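PDB 1WBI: avidin-related protein 2 from Gallus gallus, which binds biotin and, as a member of the avidin family, forms a tetramer of eight-stranded beta-barrel subunits. Local coordinates for residues Ala4-Ser8 with Ser89-Val93. Sequence-based numbering, arbitrary orientation. Where two conformers were deposited one is given.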
loop_
_atom_site.group_PDB
_atom_site.type_symbol
_atom_site.label_atom_id
_atom_site.label_comp_id
_atom_site.label_asym_id
_atom_site.label_seq_id
_atom_site.Cartn_x
_atom_site.Cartn_y
_atom_site.Cartn_z
ATOM N N ALA A 4 -29.423 8.414 16.065
ATOM C CA ALA A 4 -28.335 8.162 15.079
ATOM C C ALA A 4 -28.018 6.669 14.994
ATOM O O ALA A 4 -28.014 5.951 16.002
ATOM C CB ALA A 4 -27.086 8.941 15.443
ATOM N N ARG A 5 -27.740 6.214 13.777
ATOM C CA ARG A 5 -27.372 4.827 13.533
ATOM C C ARG A 5 -25.921 4.578 13.896
ATOM O O ARG A 5 -25.065 5.445 13.701
ATOM C CB ARG A 5 -27.485 4.484 12.032
ATOM C CG ARG A 5 -28.791 3.949 11.573
ATOM C CD ARG A 5 -28.811 3.791 10.096
ATOM N NE ARG A 5 -27.898 2.753 9.595
ATOM C CZ ARG A 5 -28.263 1.698 8.866
ATOM N NH1 ARG A 5 -29.539 1.468 8.567
ATOM N NH2 ARG A 5 -27.341 0.827 8.475
ATOM N N LYS A 6 -25.628 3.372 14.344
ATOM C CA LYS A 6 -24.234 2.919 14.448
ATOM C C LYS A 6 -23.581 2.999 13.071
ATOM O O LYS A 6 -24.203 2.697 12.058
ATOM C CB LYS A 6 -24.173 1.485 14.984
ATOM C CG LYS A 6 -24.639 1.319 16.413
ATOM C CD LYS A 6 -23.789 2.043 17.448
ATOM C CE LYS A 6 -24.293 1.759 18.857
ATOM N NZ LYS A 6 -23.273 2.252 19.842
ATOM N N CYS A 7 -22.321 3.384 13.043
ATOM C CA CYS A 7 -21.545 3.520 11.803
ATOM C C CYS A 7 -22.057 4.595 10.836
ATOM O O CYS A 7 -21.677 4.615 9.645
ATOM C CB CYS A 7 -21.340 2.163 11.111
ATOM S SG CYS A 7 -20.277 1.099 12.005
ATOM N N SER A 8 -22.868 5.532 11.328
ATOM C CA SER A 8 -22.951 6.856 10.668
ATOM C C SER A 8 -21.684 7.569 11.053
ATOM O O SER A 8 -21.316 7.611 12.224
ATOM C CB SER A 8 -24.145 7.679 11.145
ATOM O OG SER A 8 -24.121 8.965 10.550
ATOM N N SER A 89 -21.781 -5.309 21.705
ATOM C CA SER A 89 -22.013 -4.302 22.749
ATOM C C SER A 89 -22.284 -2.921 22.167
ATOM O O SER A 89 -22.487 -1.962 22.918
ATOM C CB SER A 89 -20.799 -4.200 23.655
ATOM O OG SER A 89 -19.785 -3.392 23.073
ATOM N N GLY A 90 -22.225 -2.802 20.835
ATOM C CA GLY A 90 -22.447 -1.526 20.218
ATOM C C GLY A 90 -21.181 -0.719 19.958
ATOM O O GLY A 90 -21.269 0.411 19.501
ATOM N N LYS A 91 -20.003 -1.280 20.254
ATOM C CA LYS A 91 -18.777 -0.514 20.048
ATOM C C LYS A 91 -18.387 -0.474 18.570
ATOM O O LYS A 91 -18.243 -1.516 17.932
ATOM C CB LYS A 91 -17.626 -1.059 20.893
ATOM C CG LYS A 91 -16.346 -0.241 20.720
ATOM C CD LYS A 91 -15.184 -0.826 21.496
ATOM C CE LYS A 91 -13.904 -0.029 21.260
ATOM N NZ LYS A 91 -13.467 -0.121 19.868
ATOM N N GLU A 92 -18.231 0.733 18.064
ATOM C CA GLU A 92 -17.821 1.017 16.672
ATOM C C GLU A 92 -16.300 1.116 16.552
ATOM O O GLU A 92 -15.628 1.791 17.346
ATOM C CB GLU A 92 -18.427 2.319 16.153
ATOM C CG GLU A 92 -19.956 2.322 16.133
ATOM C CD GLU A 92 -20.531 3.671 16.310
ATOM O OE1 GLU A 92 -20.324 4.221 17.400
ATOM O OE2 GLU A 92 -21.153 4.198 15.383
ATOM N N VAL A 93 -15.753 0.486 15.536
ATOM C CA VAL A 93 -14.333 0.676 15.196
ATOM C C VAL A 93 -14.222 0.910 13.691
ATOM O O VAL A 93 -14.805 0.146 12.889
ATOM C CB VAL A 93 -13.484 -0.531 15.561
ATOM C CG1 VAL A 93 -12.053 -0.336 15.151
ATOM C CG2 VAL A 93 -13.582 -0.819 17.061
HETATM O O HOH W 1 -22.375 4.852 19.192
#
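A type II beta turn from Arg5 to Ser8 packs against Glu92 at the start of strand 92-101, with the CA atoms of Cys7 and Glu92 6.6 Å apart. The turn is closed by Ser8 N bonding to Arg5 O and presents the backbone N-H of Cys7 to the carboxylate: Cys7 N donates to Glu92 OE2 over 2.7 Å, almost straight at 172° and onto the anti lone pair. Glutamate suits this buried place because its chain, extended beyond CG, spans the gap to the turn and its charge is met there, OE2 by Cys7 N and OE1 by Arg123 in a salt bridge and by a water. Lys6 crosses that chain at about a right angle, its CD 3.8 Å from Glu92 CD. A bend at chi2 (-64°) carries the lysine across to Gly90, where Lys6 NZ donates to Gly90 O at 2.7 Å. The same water accepts from Lys6 NZ and donates to Glu92 OE1, linking charges too far apart for a salt bridge. Gly90 has a positive phi; a CB there would jam against Ser89 O and also crowd Lys6 NZ. With an alanine in place of Glu92, Cys7 N would probably lose its acceptor and Arg123 its carboxylate mate. The N-terminal segment is thus fastened across one end of the avidin barrel: the Cys7-Cys84 disulfide ties it to strand 77-86, antiparallel neighbour of strand 92-101, while Arg123 brings in strand 114-123 on the other side.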